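Local coordinates for protein FOKI restriction endonuclease (Planomicrobium okeanokoites, PDB 2FOK) that cuts DNA as a type IIS restriction endonuclease, joining a DNA-recognition region to a separate, metal-dependent cleavage domain, at residues V24-R29 with L64-K69; T44-S49 with A82-I87; S458-G463 with T564-R569; E490-R495 with N502-V507. All coordinates share one frame; numbering follows the deposited sequence.

Interaction 1 of 4, residues V24-R29 with L64-K69; sequences VQVFDR and LIYTYK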
# COMPACT_ATOMS: atom_id res chain seq x y z
N VAL A 24 19.44 -14.69 10.68
CA VAL A 24 19.06 -16.09 10.63
C VAL A 24 20.03 -16.99 11.39
O VAL A 24 19.62 -17.91 12.09
CB VAL A 24 18.99 -16.58 9.16
CG1 VAL A 24 18.56 -18.04 9.12
CG2 VAL A 24 18.04 -15.71 8.36
N GLN A 25 21.32 -16.72 11.24
CA GLN A 25 22.37 -17.50 11.89
C GLN A 25 22.37 -17.38 13.40
O GLN A 25 23.23 -17.94 14.08
CB GLN A 25 23.73 -17.06 11.35
CG GLN A 25 23.89 -17.38 9.89
CD GLN A 25 25.13 -16.76 9.30
OE1 GLN A 25 25.59 -15.72 9.75
NE2 GLN A 25 25.69 -17.41 8.27
N VAL A 26 21.39 -16.65 13.93
CA VAL A 26 21.28 -16.42 15.36
C VAL A 26 20.31 -17.43 15.98
O VAL A 26 20.31 -17.65 17.19
CB VAL A 26 20.82 -14.95 15.61
CG1 VAL A 26 19.76 -14.88 16.68
CG2 VAL A 26 22.04 -14.10 15.96
N PHE A 27 19.51 -18.06 15.14
CA PHE A 27 18.57 -19.07 15.62
C PHE A 27 19.21 -20.46 15.48
O PHE A 27 18.61 -21.47 15.86
CB PHE A 27 17.27 -19.04 14.80
CG PHE A 27 16.53 -17.74 14.88
CD1 PHE A 27 17.02 -16.60 14.24
CD2 PHE A 27 15.30 -17.67 15.52
CE1 PHE A 27 16.29 -15.43 14.22
CE2 PHE A 27 14.56 -16.49 15.52
CZ PHE A 27 15.06 -15.37 14.86
N ASP A 28 20.42 -20.49 14.93
CA ASP A 28 21.19 -21.72 14.73
C ASP A 28 22.28 -21.80 15.80
O ASP A 28 23.23 -21.04 15.77
CB ASP A 28 21.82 -21.70 13.33
CG ASP A 28 22.81 -22.84 13.11
OD1 ASP A 28 23.31 -23.39 14.10
OD2 ASP A 28 23.08 -23.17 11.94
N ARG A 29 22.13 -22.73 16.74
CA ARG A 29 23.05 -22.90 17.86
C ARG A 29 24.51 -23.19 17.52
O ARG A 29 25.40 -22.89 18.31
CB ARG A 29 22.53 -23.99 18.80
CG ARG A 29 22.41 -25.37 18.16
CD ARG A 29 22.18 -26.45 19.22
NE ARG A 29 21.72 -27.72 18.65
CZ ARG A 29 20.52 -28.25 18.87
NH1 ARG A 29 19.65 -27.64 19.66
NH2 ARG A 29 20.19 -29.41 18.31
N LEU A 64 16.64 -23.50 20.92
CA LEU A 64 16.42 -22.07 20.84
C LEU A 64 15.07 -21.61 20.30
O LEU A 64 14.64 -21.99 19.21
CB LEU A 64 17.54 -21.42 20.02
CG LEU A 64 18.94 -21.53 20.63
CD1 LEU A 64 20.00 -21.27 19.54
CD2 LEU A 64 19.07 -20.54 21.77
N ILE A 65 14.42 -20.76 21.09
CA ILE A 65 13.15 -20.19 20.73
C ILE A 65 13.21 -18.78 21.33
O ILE A 65 13.63 -18.62 22.48
CB ILE A 65 11.97 -21.01 21.31
CG1 ILE A 65 10.65 -20.26 21.11
CG2 ILE A 65 12.22 -21.33 22.78
CD1 ILE A 65 9.45 -21.15 20.83
N TYR A 66 12.83 -17.78 20.55
CA TYR A 66 12.86 -16.39 21.02
C TYR A 66 11.49 -15.75 20.84
O TYR A 66 10.82 -15.98 19.84
CB TYR A 66 13.90 -15.56 20.24
CG TYR A 66 15.31 -16.11 20.20
CD1 TYR A 66 16.01 -16.42 21.37
CD2 TYR A 66 15.97 -16.30 18.98
CE1 TYR A 66 17.34 -16.90 21.32
CE2 TYR A 66 17.29 -16.77 18.93
CZ TYR A 66 17.96 -17.07 20.10
OH TYR A 66 19.25 -17.55 20.04
N THR A 67 11.07 -14.94 21.81
CA THR A 67 9.78 -14.26 21.72
C THR A 67 9.98 -12.98 20.93
O THR A 67 11.11 -12.52 20.77
CB THR A 67 9.22 -13.86 23.10
OG1 THR A 67 10.05 -12.85 23.68
CG2 THR A 67 9.16 -15.06 24.03
N TYR A 68 8.89 -12.41 20.45
CA TYR A 68 8.97 -11.18 19.67
C TYR A 68 9.79 -10.13 20.41
O TYR A 68 10.71 -9.55 19.84
CB TYR A 68 7.56 -10.64 19.41
CG TYR A 68 7.42 -9.92 18.09
CD1 TYR A 68 7.91 -8.62 17.92
CD2 TYR A 68 6.79 -10.54 17.01
CE1 TYR A 68 7.78 -7.96 16.70
CE2 TYR A 68 6.66 -9.89 15.78
CZ TYR A 68 7.15 -8.60 15.63
OH TYR A 68 7.02 -7.96 14.43
N LYS A 69 9.46 -9.90 21.68
CA LYS A 69 10.15 -8.91 22.49
C LYS A 69 11.66 -9.14 22.57
O LYS A 69 12.45 -8.25 22.26
CB LYS A 69 9.56 -8.88 23.90
CG LYS A 69 10.15 -7.78 24.76
CD LYS A 69 9.17 -7.26 25.78
CE LYS A 69 9.74 -6.06 26.52
NZ LYS A 69 11.03 -5.58 25.92
O HOH W 1 15.78 -21.63 16.74

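Interaction 2 of 4, residues T44-S49 with A82-I87; sequences TLVKES and APCDAI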
# COMPACT_ATOMS: atom_id res chain seq x y z
N THR A 44 28.50 -6.44 25.54
CA THR A 44 29.16 -5.19 25.21
C THR A 44 28.23 -4.01 24.97
O THR A 44 28.35 -2.97 25.63
CB THR A 44 30.03 -5.35 23.96
OG1 THR A 44 31.18 -6.13 24.29
CG2 THR A 44 30.49 -4.00 23.45
N LEU A 45 27.30 -4.15 24.04
CA LEU A 45 26.37 -3.07 23.72
C LEU A 45 25.14 -3.02 24.60
O LEU A 45 24.42 -2.02 24.61
CB LEU A 45 25.96 -3.17 22.26
CG LEU A 45 27.15 -3.34 21.30
CD1 LEU A 45 26.64 -3.80 19.95
CD2 LEU A 45 27.92 -2.03 21.20
N VAL A 46 24.89 -4.10 25.34
CA VAL A 46 23.72 -4.15 26.23
C VAL A 46 24.19 -3.85 27.65
O VAL A 46 24.64 -4.74 28.37
CB VAL A 46 23.02 -5.55 26.17
CG1 VAL A 46 22.07 -5.71 27.34
CG2 VAL A 46 22.27 -5.70 24.85
N LYS A 47 24.07 -2.59 28.05
CA LYS A 47 24.49 -2.15 29.38
C LYS A 47 23.62 -2.62 30.54
O LYS A 47 24.10 -3.37 31.39
CB LYS A 47 24.60 -0.62 29.39
CG LYS A 47 25.26 -0.06 28.13
CD LYS A 47 26.49 -0.86 27.73
CE LYS A 47 27.69 0.05 27.55
NZ LYS A 47 27.28 1.32 26.90
N GLU A 48 22.35 -2.19 30.58
CA GLU A 48 21.45 -2.61 31.66
C GLU A 48 21.64 -4.10 31.94
O GLU A 48 21.14 -4.95 31.21
CB GLU A 48 19.99 -2.35 31.27
CG GLU A 48 19.78 -1.46 30.05
CD GLU A 48 18.31 -1.33 29.67
OE1 GLU A 48 17.45 -1.78 30.47
OE2 GLU A 48 18.00 -0.79 28.57
N SER A 49 22.38 -4.40 33.00
CA SER A 49 22.70 -5.77 33.40
C SER A 49 21.57 -6.81 33.36
O SER A 49 21.74 -7.88 32.77
CB SER A 49 23.31 -5.76 34.80
OG SER A 49 22.34 -5.38 35.77
N ALA A 82 18.25 5.87 22.13
CA ALA A 82 17.78 4.65 22.85
C ALA A 82 18.92 3.65 22.97
O ALA A 82 19.84 3.65 22.15
CB ALA A 82 16.60 4.02 22.12
N PRO A 83 18.88 2.80 24.00
CA PRO A 83 19.93 1.79 24.21
C PRO A 83 19.65 0.50 23.44
O PRO A 83 18.69 0.43 22.66
CB PRO A 83 19.92 1.57 25.72
CG PRO A 83 18.62 2.20 26.22
CD PRO A 83 17.86 2.74 25.05
N CYS A 84 20.49 -0.51 23.63
CA CYS A 84 20.31 -1.79 22.97
C CYS A 84 19.28 -2.53 23.82
O CYS A 84 19.47 -2.72 25.02
CB CYS A 84 21.62 -2.58 22.93
SG CYS A 84 21.85 -3.66 21.48
N ASP A 85 18.18 -2.95 23.20
CA ASP A 85 17.11 -3.64 23.91
C ASP A 85 16.93 -5.11 23.53
O ASP A 85 16.10 -5.81 24.13
CB ASP A 85 15.80 -2.89 23.68
CG ASP A 85 14.82 -3.05 24.82
OD1 ASP A 85 15.01 -2.39 25.86
OD2 ASP A 85 13.85 -3.84 24.69
N ALA A 86 17.69 -5.61 22.56
CA ALA A 86 17.48 -7.00 22.15
C ALA A 86 18.53 -7.65 21.26
O ALA A 86 19.53 -7.04 20.88
CB ALA A 86 16.12 -7.10 21.49
N ILE A 87 18.26 -8.91 20.92
CA ILE A 87 19.13 -9.73 20.07
C ILE A 87 19.34 -9.16 18.67
O ILE A 87 20.47 -8.87 18.28
CB ILE A 87 18.58 -11.17 19.92
CG1 ILE A 87 18.40 -11.80 21.30
CG2 ILE A 87 19.52 -11.99 19.06
CD1 ILE A 87 17.69 -13.13 21.27

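Interaction 3 of 4, residues S458-G463 with T564-R569; sequences SPIDYG and TLEEVR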
# COMPACT_ATOMS: atom_id res chain seq x y z
N SER A 458 -20.52 21.79 -21.99
CA SER A 458 -21.69 21.92 -21.12
C SER A 458 -22.39 23.24 -21.47
O SER A 458 -21.80 24.08 -22.14
CB SER A 458 -21.25 21.94 -19.66
OG SER A 458 -21.50 20.70 -19.04
N PRO A 459 -23.65 23.43 -21.01
CA PRO A 459 -24.38 24.67 -21.31
C PRO A 459 -23.57 25.85 -20.81
O PRO A 459 -23.56 26.94 -21.40
CB PRO A 459 -25.70 24.50 -20.54
CG PRO A 459 -25.83 23.05 -20.32
CD PRO A 459 -24.44 22.51 -20.18
N ILE A 460 -22.91 25.62 -19.69
CA ILE A 460 -22.04 26.60 -19.08
C ILE A 460 -20.79 25.80 -18.72
O ILE A 460 -20.86 24.87 -17.91
CB ILE A 460 -22.66 27.21 -17.82
CG1 ILE A 460 -24.08 27.71 -18.13
CG2 ILE A 460 -21.80 28.37 -17.35
CD1 ILE A 460 -24.61 28.73 -17.12
N ASP A 461 -19.68 26.11 -19.37
CA ASP A 461 -18.43 25.41 -19.08
C ASP A 461 -17.81 26.16 -17.90
O ASP A 461 -17.58 27.37 -17.96
CB ASP A 461 -17.51 25.43 -20.30
CG ASP A 461 -17.78 24.27 -21.25
OD1 ASP A 461 -18.29 23.22 -20.78
OD2 ASP A 461 -17.50 24.39 -22.45
N TYR A 462 -17.56 25.43 -16.82
CA TYR A 462 -17.01 26.06 -15.63
C TYR A 462 -15.74 25.38 -15.12
O TYR A 462 -15.41 24.27 -15.54
CB TYR A 462 -18.07 26.06 -14.52
CG TYR A 462 -18.52 24.66 -14.13
CD1 TYR A 462 -19.59 24.03 -14.79
CD2 TYR A 462 -17.89 23.98 -13.09
CE1 TYR A 462 -20.00 22.75 -14.42
CE2 TYR A 462 -18.30 22.70 -12.71
CZ TYR A 462 -19.35 22.09 -13.37
OH TYR A 462 -19.75 20.84 -12.97
N GLY A 463 -15.05 26.07 -14.22
CA GLY A 463 -13.83 25.54 -13.65
C GLY A 463 -13.99 25.32 -12.16
O GLY A 463 -14.85 25.93 -11.53
N THR A 564 -25.92 15.15 -14.13
CA THR A 564 -25.12 15.82 -15.14
C THR A 564 -24.14 16.81 -14.51
O THR A 564 -24.31 17.23 -13.36
CB THR A 564 -26.00 16.56 -16.15
OG1 THR A 564 -26.60 17.70 -15.52
CG2 THR A 564 -27.10 15.63 -16.70
N LEU A 565 -23.11 17.16 -15.27
CA LEU A 565 -22.09 18.11 -14.82
C LEU A 565 -22.69 19.53 -14.64
O LEU A 565 -22.11 20.38 -13.96
CB LEU A 565 -20.91 18.12 -15.81
CG LEU A 565 -19.86 16.99 -15.75
CD1 LEU A 565 -18.55 17.47 -16.35
CD2 LEU A 565 -19.62 16.53 -14.31
N GLU A 566 -23.85 19.78 -15.25
CA GLU A 566 -24.51 21.09 -15.14
C GLU A 566 -25.35 21.09 -13.87
O GLU A 566 -25.72 22.15 -13.34
CB GLU A 566 -25.41 21.36 -16.35
CG GLU A 566 -26.55 22.38 -16.11
CD GLU A 566 -26.08 23.83 -16.01
OE1 GLU A 566 -24.88 24.11 -16.24
OE2 GLU A 566 -26.91 24.70 -15.69
N GLU A 567 -25.67 19.90 -13.39
CA GLU A 567 -26.45 19.75 -12.18
C GLU A 567 -25.53 19.89 -10.98
O GLU A 567 -25.96 20.32 -9.91
CB GLU A 567 -27.15 18.41 -12.18
CG GLU A 567 -28.22 18.33 -13.26
CD GLU A 567 -29.10 17.11 -13.14
OE1 GLU A 567 -28.56 15.99 -13.20
OE2 GLU A 567 -30.32 17.28 -12.99
N VAL A 568 -24.25 19.55 -11.17
CA VAL A 568 -23.23 19.65 -10.13
C VAL A 568 -22.95 21.14 -9.94
O VAL A 568 -22.88 21.64 -8.81
CB VAL A 568 -21.91 18.95 -10.57
CG1 VAL A 568 -20.77 19.30 -9.62
CG2 VAL A 568 -22.11 17.44 -10.61
N ARG A 569 -22.79 21.85 -11.05
CA ARG A 569 -22.55 23.29 -11.06
C ARG A 569 -23.46 23.96 -10.05
O ARG A 569 -23.00 24.70 -9.18
CB ARG A 569 -22.84 23.85 -12.46
CG ARG A 569 -22.21 25.20 -12.76
CD ARG A 569 -22.96 25.93 -13.89
NE ARG A 569 -23.74 27.05 -13.37
CZ ARG A 569 -24.96 27.39 -13.78
NH1 ARG A 569 -25.56 26.70 -14.74
NH2 ARG A 569 -25.58 28.41 -13.22

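Interaction 4 of 4, residues E490-R495 with N502-V507; sequences EENQTR and NEWWKV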
# COMPACT_ATOMS: atom_id res chain seq x y z
N GLU A 490 -8.25 33.80 -5.69
CA GLU A 490 -7.88 35.18 -6.05
C GLU A 490 -6.73 35.26 -7.03
O GLU A 490 -6.64 36.19 -7.84
CB GLU A 490 -7.54 35.99 -4.78
CG GLU A 490 -8.68 36.06 -3.77
CD GLU A 490 -8.43 37.06 -2.64
OE1 GLU A 490 -7.25 37.23 -2.25
OE2 GLU A 490 -9.40 37.67 -2.14
N GLU A 491 -5.83 34.29 -6.95
CA GLU A 491 -4.68 34.23 -7.83
C GLU A 491 -5.13 33.87 -9.25
O GLU A 491 -4.45 34.18 -10.23
CB GLU A 491 -3.70 33.17 -7.32
CG GLU A 491 -2.66 33.69 -6.35
CD GLU A 491 -1.74 32.59 -5.91
OE1 GLU A 491 -1.88 31.46 -6.45
OE2 GLU A 491 -0.87 32.83 -5.04
N ASN A 492 -6.28 33.20 -9.33
CA ASN A 492 -6.91 32.79 -10.58
C ASN A 492 -7.74 33.97 -11.09
O ASN A 492 -8.25 33.96 -12.21
CB ASN A 492 -7.84 31.60 -10.35
CG ASN A 492 -8.32 30.97 -11.65
OD1 ASN A 492 -7.53 30.64 -12.53
ND2 ASN A 492 -9.63 30.81 -11.78
N GLN A 493 -7.91 34.96 -10.23
CA GLN A 493 -8.64 36.15 -10.61
C GLN A 493 -7.60 37.18 -11.03
O GLN A 493 -7.66 37.69 -12.14
CB GLN A 493 -9.46 36.69 -9.44
CG GLN A 493 -10.83 36.04 -9.27
CD GLN A 493 -11.47 36.39 -7.96
OE1 GLN A 493 -10.86 37.06 -7.12
NE2 GLN A 493 -12.70 35.94 -7.75
N THR A 494 -6.64 37.46 -10.15
CA THR A 494 -5.60 38.45 -10.44
C THR A 494 -4.63 37.97 -11.50
O THR A 494 -4.28 38.73 -12.40
CB THR A 494 -4.81 38.83 -9.16
OG1 THR A 494 -3.94 37.76 -8.78
CG2 THR A 494 -5.78 39.13 -8.02
N ARG A 495 -4.18 36.72 -11.37
CA ARG A 495 -3.25 36.11 -12.32
C ARG A 495 -1.97 36.91 -12.59
O ARG A 495 -1.63 37.18 -13.74
CB ARG A 495 -3.98 35.81 -13.62
CG ARG A 495 -5.00 34.69 -13.47
CD ARG A 495 -5.80 34.41 -14.73
NE ARG A 495 -6.74 33.31 -14.49
CZ ARG A 495 -7.39 32.64 -15.43
NH1 ARG A 495 -7.21 32.95 -16.70
NH2 ARG A 495 -8.21 31.66 -15.10
N ASN A 502 4.65 30.43 -10.92
CA ASN A 502 4.29 29.17 -11.57
C ASN A 502 3.01 29.22 -12.38
O ASN A 502 2.58 28.21 -12.93
CB ASN A 502 4.22 28.03 -10.54
CG ASN A 502 3.01 28.13 -9.63
OD1 ASN A 502 1.91 28.50 -10.04
ND2 ASN A 502 3.22 27.77 -8.36
N GLU A 503 2.39 30.40 -12.46
CA GLU A 503 1.16 30.59 -13.23
C GLU A 503 0.31 29.32 -13.37
O GLU A 503 -0.07 28.95 -14.47
CB GLU A 503 1.51 31.13 -14.63
CG GLU A 503 2.24 32.47 -14.61
CD GLU A 503 2.99 32.76 -15.90
OE1 GLU A 503 3.97 32.04 -16.19
OE2 GLU A 503 2.61 33.70 -16.63
N TRP A 504 0.01 28.67 -12.25
CA TRP A 504 -0.78 27.44 -12.31
C TRP A 504 -2.12 27.60 -13.03
O TRP A 504 -2.59 26.66 -13.70
CB TRP A 504 -1.00 26.88 -10.89
CG TRP A 504 -1.84 27.75 -9.98
CD1 TRP A 504 -1.38 28.68 -9.09
CD2 TRP A 504 -3.27 27.75 -9.86
NE1 TRP A 504 -2.44 29.26 -8.42
CE2 TRP A 504 -3.61 28.70 -8.87
CE3 TRP A 504 -4.30 27.03 -10.48
CZ2 TRP A 504 -4.94 28.96 -8.50
CZ3 TRP A 504 -5.62 27.28 -10.11
CH2 TRP A 504 -5.93 28.24 -9.12
N TRP A 505 -2.74 28.77 -12.91
CA TRP A 505 -4.04 29.03 -13.52
C TRP A 505 -4.11 28.75 -15.02
O TRP A 505 -5.20 28.65 -15.58
CB TRP A 505 -4.47 30.48 -13.26
CG TRP A 505 -3.43 31.49 -13.61
CD1 TRP A 505 -3.23 32.07 -14.82
CD2 TRP A 505 -2.40 32.01 -12.75
NE1 TRP A 505 -2.16 32.92 -14.78
CE2 TRP A 505 -1.62 32.90 -13.52
CE3 TRP A 505 -2.06 31.81 -11.41
CZ2 TRP A 505 -0.53 33.60 -13.00
CZ3 TRP A 505 -0.97 32.50 -10.88
CH2 TRP A 505 -0.22 33.38 -11.68
N LYS A 506 -2.95 28.61 -15.66
CA LYS A 506 -2.90 28.34 -17.10
C LYS A 506 -3.53 26.99 -17.45
O LYS A 506 -3.87 26.71 -18.60
CB LYS A 506 -1.45 28.37 -17.59
CG LYS A 506 -0.82 29.76 -17.53
CD LYS A 506 0.44 29.83 -18.36
CE LYS A 506 0.29 30.83 -19.49
NZ LYS A 506 -0.25 32.14 -19.01
N VAL A 507 -3.68 26.15 -16.44
CA VAL A 507 -4.29 24.85 -16.64
C VAL A 507 -5.65 25.03 -17.30
O VAL A 507 -6.06 24.24 -18.15
CB VAL A 507 -4.44 24.14 -15.27
CG1 VAL A 507 -5.52 24.84 -14.44
CG2 VAL A 507 -4.76 22.67 -15.48

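Interaction 1 of 4, residues V24-R29 with L64-K69
Tyr-66 turns its edge toward the face of Phe-27 in a T-shaped pair. The ring centroids are 5.3 Å apart and the planes meet at 63°. The rings come nearest at Tyr-66 CD2 and Phe-27 CE2, 3.7 Å apart. The phenol also grips the backbone: Tyr-66 OH donates to Val-26 O at 3.0 Å, with this oxygen lying in the plane of the tyrosine ring. Val-26 CG1 comes in at about a right angle and touches Tyr-66 CE2 at 3.8 Å. A phenylalanine here could still pack on Phe-27 but would probably leave the carbonyl of Val-26 without this donor. Further on, Leu-64 packs against the loop at Arg-29. Its CG is anti to the carbonyl carbon (chi1 -64°), which brings CD1 within 3.8 Å of Arg-29 CB. A water donates to both Phe-27 O and Leu-64 O, bridging the backbones. Val-24 to Phe-27 form a type I turn at the end of helix 17-24 in recognition subdomain 1. Phe-27 also packs on Ile-131 of strand 128-131, and the backbone of Tyr-66 pairs with Phe-129 of that strand. Leu-64 and Tyr-66 reach His-34 of helix 32-45.

Interaction 2 of 4, residues T44-S49 with A82-I87
Val-46 holds CG2 anti to its carbonyl carbon and CG1 anti to its backbone N (chi1 165°), and CG2 is the branch that meets Cys-84. Glu-48 is extended beyond CG (chi2 176°), which takes its carboxylate across to Pro-83. Cys-84 is the centre of the contact. Its CB sits 3.7 Å from Val-46 CG2, and its SG is 4.0 Å from the same methyl. On the backbone side, Leu-45 O lies close to Cys-84 CB, at 3.3 Å. The SG end also comes near the leucine, with Cys-84 SG 4.2 Å from Leu-45 CB. The contact joins the short link between helices 32-45 and 49-60 to the loop that leads into helix 87-91, in recognition subdomain 1, a family of the helix-turn-helix clan. Val-46 is where the chain leaves helix 32-45, and Glu-48 is the N-cap residue of helix 49-60. Across from them, the loop of Cys-84 runs up to Ala-86, the N-cap residue of helix 87-91. Tyr-101 touches both Leu-45 and Cys-84. The outer part is more open and polar. Glu-48 OE2 rests on the proline ring, 3.9 Å from Pro-83 CG. It also faces a like charge, Asp-85 OD1, at 4.3 Å. This proximity would probably raise the cost of keeping both carboxylates ionised, although Lys-69 makes a long, weak ion pair with the other oxygen of Asp-85.

Interaction 3 of 4, residues S458-G463 with T564-R569
Tyr-462 and Arg-569 make the tight part of this contact. Arg-569 CG sits over one face of the tyrosine ring, 3.9 Å from its centroid and 26° off the ring normal, a CH-pi contact. Tyr-462 CG lies between its own backbone N and carbonyl carbon (chi1 61°), and the ring extends from there to the helix start. At its end Tyr-462 OH donates to Leu-565 O, a short bond of 2.6 Å in the carbonyl plane, on a lone pair. Val-568 CB packs 3.7 Å from the same Tyr-462 OH, which is also bonded to Tyr-438 OH. A leucine in place of Tyr-462 would probably leave the carbonyl of Leu-565 without this donor and uncover the arginine chain. The other side is looser and nearer solvent. There Pro-459 CD is 4.1 Å from Glu-566 CB, and Ser-458 OG only skirts Leu-565. Ile-460 is the close exception at this rim, its CD1 lying over a face of the guanidinium, 3.3 Å from Arg-569 NH1. That group is fixed by a salt bridge, Arg-569 NH1 to Glu-566 OE2 at 2.6 Å, and by a second one from NE to Glu-514. Thr-564 and Glu-567 fit a capping box, though its Glu-567 N to Thr-564 OG1 half is weak. The contact sets the short helix 565-569, which precedes strand 575-576, against the loop joining strands 451-454 and 463-469 of the cleavage domain.

Interaction 4 of 4, residues E490-R495 with N502-V507
The last turn of helix 479-494 in the cleavage domain, a member of the PD-(D/E)XK clan, is met here by the 3-10 segment 504-507, with Trp-505 packed against Arg-495. Arg-495 CG lies over the five-membered ring of Trp-505, 3.5 Å from its centroid and 10° off the normal, a CH-pi contact. This CG is anti to the carbonyl carbon (chi1 -69°) and the chain is extended to NE, which lays it along the ring. Glu-491 O comes over the same face, 3.6 Å from Trp-505 CE3, while Glu-503 CA covers the opposite face. The indole is therefore clamped on two sides. The helix ends at Arg-495, whose backbone N still bonds to Glu-491 O. Its guanidinium turns back on the helix: Arg-495 NH2 donates to Asn-492 OD1 at 2.8 Å, from above the carbonyl plane. The same Asn-492 OD1 lies 3.1 Å from Trp-505 CB. Trp-504 is held by its edge. Its NE1 donates to Glu-491 OE1 at 3.0 Å, an almost straight bond (169°) in the ring plane. Glu-491 OE1 also accepts from Asn-500, and OE2 pairs with Arg-447, so the carboxylate is anchored at both oxygens. An Asx turn, Trp-504 N to Asn-502 OD1 at 2.9 Å, starts the second segment. Asn-492 and Arg-495 rest on Phe-515 of strand 515-521, and Trp-504 touches Pro-449 in a loop.

Overall arrangement
The four contacts fall into two pairs, one in recognition subdomain 1 and one in the cleavage domain. Interactions 1 and 2 have centres about 17 Å apart and touch directly. Ile-87 packs on Val-26 and Tyr-66, with Val-26 CG1 3.7 Å from Ile-87 CG2. Their segments alternate along the chain, so the two contacts interlock in sequence. Interactions 3 and 4 lie about 21 Å apart between centres, with nearest atoms about 7 Å apart. Interaction 4 is nested in the loop that interaction 3 closes. Between the pairs the centres are about 57 to 65 Å apart, consistent with separate modules for recognition and cleavage.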